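Local coordinates for deoxycytidylate deaminase (Cyanophage S-TIM5, PDB 4P9C) that deaminates dCMP to dUMP as a zinc-dependent enzyme of the cytidine and deoxycytidylate deaminase family, and is assembled here as a hexamer, at the interface of chains A and B and the interface of chains A and C. Sequence-based numbering; all coordinates share one arbitrary frame. Chains: chain A/B/C, Deoxycytidylate deaminase.

Contact 1: the interface of chains A and B. Residues chain A 11-12, 15, 18, 40; chain B 15, 18-19, 43.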
loop_
_atom_site.group_PDB
_atom_site.type_symbol
_atom_site.label_atom_id
_atom_site.label_comp_id
_atom_site.label_asym_id
_atom_site.label_seq_id
_atom_site.Cartn_x
_atom_site.Cartn_y
_atom_site.Cartn_z
ATOM N N ALA A 11 16.319 -22.620 -5.284
ATOM C CA ALA A 11 16.865 -21.440 -4.620
ATOM C C ALA A 11 15.990 -20.974 -3.457
ATOM O O ALA A 11 16.511 -20.516 -2.434
ATOM C CB ALA A 11 17.073 -20.313 -5.619
ATOM N N TYR A 12 14.671 -21.083 -3.612
ATOM C CA TYR A 12 13.749 -20.690 -2.545
ATOM C C TYR A 12 13.805 -21.657 -1.367
ATOM O O TYR A 12 13.771 -21.228 -0.211
ATOM C CB TYR A 12 12.311 -20.571 -3.056
ATOM C CG TYR A 12 12.032 -19.395 -3.968
ATOM C CD1 TYR A 12 12.298 -18.082 -3.565
ATOM C CD2 TYR A 12 11.469 -19.594 -5.228
ATOM C CE1 TYR A 12 12.026 -16.997 -4.412
ATOM C CE2 TYR A 12 11.196 -18.519 -6.075
ATOM C CZ TYR A 12 11.474 -17.227 -5.663
ATOM O OH TYR A 12 11.199 -16.172 -6.509
ATOM N N THR A 15 16.944 -21.067 0.520
ATOM C CA THR A 15 16.810 -19.839 1.299
ATOM C C THR A 15 16.098 -20.176 2.601
ATOM O O THR A 15 16.480 -19.692 3.671
ATOM C CB THR A 15 16.047 -18.739 0.524
ATOM O OG1 THR A 15 16.701 -18.490 -0.724
ATOM C CG2 THR A 15 15.989 -17.439 1.325
ATOM N N LEU A 18 18.603 -21.669 4.720
ATOM C CA LEU A 18 19.517 -20.643 5.223
ATOM C C LEU A 18 18.961 -19.941 6.461
ATOM O O LEU A 18 19.688 -19.717 7.433
ATOM C CB LEU A 18 19.838 -19.618 4.131
ATOM C CG LEU A 18 21.134 -19.697 3.309
ATOM C CD1 LEU A 18 21.602 -21.127 3.021
ATOM C CD2 LEU A 18 20.965 -18.911 2.013
ATOM N N ILE A 40 10.284 -12.486 -1.997
ATOM C CA ILE A 40 10.230 -13.126 -0.683
ATOM C C ILE A 40 9.638 -12.161 0.342
ATOM O O ILE A 40 10.333 -11.280 0.870
ATOM C CB ILE A 40 11.616 -13.642 -0.226
ATOM C CG1 ILE A 40 12.166 -14.664 -1.229
ATOM C CG2 ILE A 40 11.523 -14.263 1.172
ATOM C CD1 ILE A 40 13.658 -14.951 -1.090
ATOM N N THR B 15 22.106 -15.638 0.695
ATOM C CA THR B 15 20.936 -15.527 -0.191
ATOM C C THR B 15 21.287 -14.782 -1.481
ATOM O O THR B 15 20.842 -15.171 -2.566
ATOM C CB THR B 15 19.731 -14.845 0.510
ATOM O OG1 THR B 15 19.479 -15.479 1.770
ATOM C CG2 THR B 15 18.470 -14.935 -0.347
ATOM N N LEU B 18 23.174 -17.220 -3.379
ATOM C CA LEU B 18 22.237 -18.227 -3.862
ATOM C C LEU B 18 21.514 -17.786 -5.141
ATOM O O LEU B 18 21.389 -18.567 -6.086
ATOM C CB LEU B 18 21.235 -18.540 -2.757
ATOM C CG LEU B 18 20.578 -19.918 -2.703
ATOM C CD1 LEU B 18 21.607 -21.046 -2.608
ATOM C CD2 LEU B 18 19.639 -19.952 -1.517
ATOM N N PHE B 19 21.048 -16.535 -5.159
ATOM C CA PHE B 19 20.369 -15.978 -6.335
ATOM C C PHE B 19 21.315 -15.545 -7.458
ATOM O O PHE B 19 20.871 -15.315 -8.583
ATOM C CB PHE B 19 19.457 -14.812 -5.940
ATOM C CG PHE B 19 18.131 -15.246 -5.394
ATOM C CD1 PHE B 19 17.078 -15.552 -6.248
ATOM C CD2 PHE B 19 17.933 -15.350 -4.022
ATOM C CE1 PHE B 19 15.848 -15.957 -5.744
ATOM C CE2 PHE B 19 16.706 -15.753 -3.507
ATOM C CZ PHE B 19 15.662 -16.059 -4.371
ATOM N N HIS B 43 15.125 -9.456 -4.997
ATOM C CA HIS B 43 16.303 -10.218 -5.335
ATOM C C HIS B 43 16.568 -10.100 -6.799
ATOM O O HIS B 43 15.784 -10.455 -7.566
ATOM C CB HIS B 43 16.183 -11.696 -4.939
ATOM C CG HIS B 43 14.959 -12.379 -5.447
ATOM N ND1 HIS B 43 13.904 -12.662 -4.634
ATOM C CD2 HIS B 43 14.625 -12.847 -6.664
ATOM C CE1 HIS B 43 12.969 -13.259 -5.326
ATOM N NE2 HIS B 43 13.385 -13.384 -6.561
#

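Contact 2: the interface of chains A and C. Residues chain A 100, 103-104, 107; chain C 67-69, 73.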
loop_
_atom_site.group_PDB
_atom_site.type_symbol
_atom_site.label_atom_id
_atom_site.label_comp_id
_atom_site.label_asym_id
_atom_site.label_seq_id
_atom_site.Cartn_x
_atom_site.Cartn_y
_atom_site.Cartn_z
ATOM N N ASP A 100 -1.982 -27.461 13.368
ATOM C CA ASP A 100 -2.455 -26.136 13.790
ATOM C C ASP A 100 -2.042 -25.055 12.802
ATOM O O ASP A 100 -2.829 -24.158 12.495
ATOM C CB ASP A 100 -1.952 -25.777 15.192
ATOM C CG ASP A 100 -2.540 -24.466 15.708
ATOM O OD1 ASP A 100 -3.716 -24.179 15.397
ATOM O OD2 ASP A 100 -1.828 -23.728 16.422
ATOM N N LYS A 103 -3.779 -25.486 9.178
ATOM C CA LYS A 103 -5.121 -24.931 9.272
ATOM C C LYS A 103 -5.137 -23.444 8.910
ATOM O O LYS A 103 -5.967 -23.005 8.107
ATOM C CB LYS A 103 -5.634 -25.140 10.701
ATOM C CG LYS A 103 -7.040 -24.635 10.979
ATOM C CD LYS A 103 -7.211 -24.242 12.447
ATOM C CE LYS A 103 -7.210 -25.448 13.378
ATOM N NZ LYS A 103 -7.575 -25.069 14.773
ATOM N N MET A 104 -4.220 -22.682 9.502
ATOM C CA MET A 104 -4.124 -21.241 9.252
ATOM C C MET A 104 -3.579 -20.940 7.855
ATOM O O MET A 104 -3.996 -19.970 7.219
ATOM C CB MET A 104 -3.273 -20.557 10.329
ATOM C CG MET A 104 -3.959 -20.452 11.692
ATOM S SD MET A 104 -2.958 -19.654 12.970
ATOM C CE MET A 104 -1.774 -20.946 13.357
ATOM N N GLN A 107 -6.402 -21.190 5.340
ATOM C CA GLN A 107 -7.313 -20.061 5.520
ATOM C C GLN A 107 -6.680 -18.750 5.057
ATOM O O GLN A 107 -7.383 -17.772 4.781
ATOM C CB GLN A 107 -7.757 -19.959 6.984
ATOM C CG GLN A 107 -8.920 -18.995 7.233
ATOM C CD GLN A 107 -10.231 -19.459 6.610
ATOM O OE1 GLN A 107 -10.396 -20.628 6.260
ATOM N NE2 GLN A 107 -11.174 -18.535 6.475
ATOM N N PHE C 67 -10.623 -28.647 13.869
ATOM C CA PHE C 67 -10.516 -27.935 12.603
ATOM C C PHE C 67 -10.976 -26.481 12.691
ATOM O O PHE C 67 -10.622 -25.669 11.833
ATOM C CB PHE C 67 -11.273 -28.669 11.490
ATOM C CG PHE C 67 -10.444 -29.696 10.764
ATOM C CD1 PHE C 67 -9.667 -29.333 9.666
ATOM C CD2 PHE C 67 -10.447 -31.028 11.171
ATOM C CE1 PHE C 67 -8.898 -30.281 8.989
ATOM C CE2 PHE C 67 -9.684 -31.983 10.500
ATOM C CZ PHE C 67 -8.908 -31.609 9.406
ATOM N N VAL C 68 -11.749 -26.153 13.726
ATOM C CA VAL C 68 -12.269 -24.791 13.865
ATOM C C VAL C 68 -11.160 -23.792 14.173
ATOM O O VAL C 68 -10.225 -24.078 14.927
ATOM C CB VAL C 68 -13.419 -24.660 14.908
ATOM C CG1 VAL C 68 -14.484 -25.735 14.689
ATOM C CG2 VAL C 68 -12.888 -24.693 16.336
ATOM N N LEU C 69 -11.272 -22.628 13.546
ATOM C CA LEU C 69 -10.359 -21.529 13.786
ATOM C C LEU C 69 -10.968 -20.648 14.858
ATOM O O LEU C 69 -12.167 -20.370 14.834
ATOM C CB LEU C 69 -10.153 -20.725 12.503
ATOM C CG LEU C 69 -9.288 -21.343 11.402
ATOM C CD1 LEU C 69 -9.947 -21.183 10.042
ATOM C CD2 LEU C 69 -7.885 -20.743 11.411
ATOM N N GLN C 73 -7.646 -16.139 15.678
ATOM C CA GLN C 73 -6.920 -16.743 14.559
ATOM C C GLN C 73 -7.418 -16.223 13.213
ATOM O O GLN C 73 -6.613 -15.854 12.356
ATOM C CB GLN C 73 -7.030 -18.270 14.593
ATOM C CG GLN C 73 -6.011 -18.970 15.481
ATOM C CD GLN C 73 -6.230 -20.472 15.532
ATOM O OE1 GLN C 73 -7.327 -20.946 15.840
ATOM N NE2 GLN C 73 -5.181 -21.233 15.234
#

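Contact 3: the interface of chains A and C. Residues chain A 49-50, 69, 74, 77, 81; chain C 107.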
loop_
_atom_site.group_PDB
_atom_site.type_symbol
_atom_site.label_atom_id
_atom_site.label_comp_id
_atom_site.label_asym_id
_atom_site.label_seq_id
_atom_site.Cartn_x
_atom_site.Cartn_y
_atom_site.Cartn_z
ATOM N N PRO A 49 9.317 -15.591 21.372
ATOM C CA PRO A 49 8.841 -14.277 20.929
ATOM C C PRO A 49 9.857 -13.160 21.149
ATOM O O PRO A 49 10.744 -13.286 22.000
ATOM C CB PRO A 49 7.611 -14.035 21.810
ATOM C CG PRO A 49 7.167 -15.390 22.221
ATOM C CD PRO A 49 8.427 -16.170 22.391
ATOM N N SER A 50 9.725 -12.079 20.384
ATOM C CA SER A 50 10.637 -10.943 20.480
ATOM C C SER A 50 10.618 -10.318 21.872
ATOM O O SER A 50 9.561 -9.936 22.383
ATOM C CB SER A 50 10.309 -9.888 19.425
ATOM O OG SER A 50 10.611 -10.359 18.123
ATOM N N LEU A 69 7.363 -19.799 18.888
ATOM C CA LEU A 69 6.556 -19.700 17.690
ATOM C C LEU A 69 7.139 -20.610 16.621
ATOM O O LEU A 69 8.356 -20.665 16.436
ATOM C CB LEU A 69 6.512 -18.247 17.212
ATOM C CG LEU A 69 5.676 -17.300 18.083
ATOM C CD1 LEU A 69 6.440 -16.018 18.404
ATOM C CD2 LEU A 69 4.333 -16.997 17.424
ATOM N N ASN A 74 5.461 -17.643 12.575
ATOM C CA ASN A 74 6.250 -16.428 12.438
ATOM C C ASN A 74 6.120 -15.782 11.071
ATOM O O ASN A 74 6.103 -14.555 10.970
ATOM C CB ASN A 74 7.718 -16.695 12.766
ATOM C CG ASN A 74 8.004 -16.603 14.245
ATOM O OD1 ASN A 74 7.453 -15.749 14.944
ATOM N ND2 ASN A 74 8.872 -17.476 14.734
ATOM N N VAL A 77 2.522 -14.283 10.965
ATOM C CA VAL A 77 2.479 -13.066 11.771
ATOM C C VAL A 77 3.193 -11.936 11.046
ATOM O O VAL A 77 2.752 -10.780 11.078
ATOM C CB VAL A 77 3.130 -13.307 13.155
ATOM C CG1 VAL A 77 3.492 -11.997 13.847
ATOM C CG2 VAL A 77 2.203 -14.134 14.040
ATOM N N LYS A 81 1.956 -8.166 9.634
ATOM C CA LYS A 81 2.698 -6.919 9.827
ATOM C C LYS A 81 3.126 -6.316 8.489
ATOM O O LYS A 81 3.572 -5.165 8.434
ATOM C CB LYS A 81 3.919 -7.143 10.731
ATOM C CG LYS A 81 3.585 -7.292 12.214
ATOM C CD LYS A 81 4.838 -7.379 13.091
ATOM C CE LYS A 81 5.395 -8.798 13.151
ATOM N NZ LYS A 81 6.633 -8.887 13.984
ATOM N N GLN C 107 3.180 -11.194 19.218
ATOM C CA GLN C 107 4.248 -11.158 18.222
ATOM C C GLN C 107 3.861 -10.266 17.041
ATOM O O GLN C 107 4.726 -9.677 16.389
ATOM C CB GLN C 107 4.594 -12.582 17.758
ATOM C CG GLN C 107 5.763 -12.694 16.771
ATOM C CD GLN C 107 7.136 -12.534 17.416
ATOM O OE1 GLN C 107 7.290 -12.633 18.632
ATOM N NE2 GLN C 107 8.143 -12.288 16.585
HETATM O O HOH W 1 7.222 -11.647 13.585
#

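Contact 1: the interface of chains A and B
Helix 6-20 of chain A, with helical backbone torsions at A:Ala11, A:Tyr12, A:Thr15 and A:Leu18, packs against the same helix of chain B, and strand 40-45 of each chain flanks the pair through A:Ile40 and B:His43. The two threonines at position 15 face each other near the middle, their side chains crossing at about a right angle with A:Thr15 CG2 3.9 Å from B:Thr15 CG2. With OG1 of A:Thr15 beside the backbone N (chi1 -56°), its methyl is left to point at the other helix. The leucines at position 18 bracket the threonines: B:Leu18 CD2 leans over the A:Ala11–A:Thr15 turn, while A:Leu18 CD2 lies 3.7 Å from the backbone N of B:Thr15, and the two CD2 methyls also touch.

Farther along, the outer end of the B:Phe19 ring pushes against A:Tyr12 and A:Ile40 together. A:Tyr12 CE1 lies at the ring's rim, in its plane, 3.8 Å from B:Phe19 CZ. The isoleucine and phenylalanine side chains point toward each other, A:Ile40 CD1 4.0 Å from B:Phe19 CE2. B:His43, a nucleotide-binding residue, backs one phenyl face and crosses A:Tyr12 at about a right angle, NE2 3.5 Å from the phenol OH, so the contact borders a nucleotide site of chain B. Within chain A, the hydroxyl OG1 of A:Thr15 donates to the carbonyl O of A:Ala11 at 2.7 Å, tilted 26° from the carbonyl plane.

Contact 2: the interface of chains A and C
Helix 99-107 of chain A, which follows the zinc-ligand cysteine A:Cys98 and carries the second, A:Cys101, of the deaminase PCxxC motif, packs here on chain C just ahead of its catalytic helix 71-81. C:Leu69 projects from the segment leading into that helix and spreads its branches over three side chains. Its CD1 methyl meets the bend of A:Gln107, 3.7 Å from CG, while CD2 sits against A:Lys103 CD at 3.7 Å and A:Met104 CG at 3.9 Å. The lysine and leucine side chains run past each other in opposite directions, so that the aliphatic part of the lysine serves as apolar surface and its amino group is carried beyond the leucine to the preceding backbone.

There the side-chain amino group NZ of A:Lys103 donates to the carbonyl O of C:Val68 at 2.8 Å, from above the carbonyl plane. A bend at chi3 (-70°) turns the end of the lysine toward this oxygen. On the other flank, C:Gln73 reaches across from helix 71-81 with its chain extended beyond CG. It crosses A:Met104 at about a right angle, its CG 4.0 Å from the thioether SD, and NE2 makes a weak hydrogen bond to the same sulfur. The amide NE2 of C:Gln73 also makes a long, bent hydrogen bond to the carboxylate OD1 of A:Asp100 at 3.3 Å, meeting it on the syn side, 18° out of the carboxylate plane.

Contact 3: the interface of chains A and C
The aliphatic part of C:Gln107 lies between A:Leu69 and A:Val77, its CG 3.8 Å from A:Leu69 CD1 and equally close to A:Val77 CG1. The leucine methyl also rests against the amide carbon CD, and the valine methyl against the backbone carbonyl of the same glutamine. With CG anti to the backbone N (chi1 -176°) and the chain bent at chi2 (76°), the amide is carried past these two methyls toward the loop of A:Pro49 and A:Ser50.

At that loop the amide oxygen OE1 of C:Gln107 accepts from the backbone N of A:Ser50 at 3.1 Å, a fairly straight bond in the carbonyl plane and on a lone pair. This bond would fix the amide's orientation and turn NE2 toward the hydroxyl OG of A:Ser50, to which it makes a weak hydrogen bond, and toward a water 3.2 Å away. A:Asn74 flanks the amide with its own plane turned 61° from it. The water is shared with A:Lys81, whose NZ lies 2.9 Å from it. The same amino group donates to the backbone O of C:Gln107 at 3.2 Å, approaching the carbonyl almost end-on, so the lysine holds the glutamine both directly and through water.

C:Gln107, itself a nucleotide-binding residue like A:Ser50 and A:Asn74, ends helix 99-107 and inserts between helix 71-81 and the 49-50 loop of chain A, placing the nucleotide site where two chains meet.

Contacts 2 and 3 belong to the same two-fold A–C interface, their C-alpha centres about 17 Å apart, whereas contact 1, on the A–B interface, lies about 29 Å from contact 2 and 22 Å from contact 3. Helices 99-107 and 71-81 serve both A–C contacts, and Gln107 and Leu69 recur with the chains exchanged, so the two patches share one symmetry-related pair. The centres of contacts 1, 2 and 3 are about 17, 12 and 9 Å from A:Glu72. Chain A thus uses separate surfaces for its two neighbours; both interfaces include nucleotide-binding residues, which may link assembly to nucleotide binding.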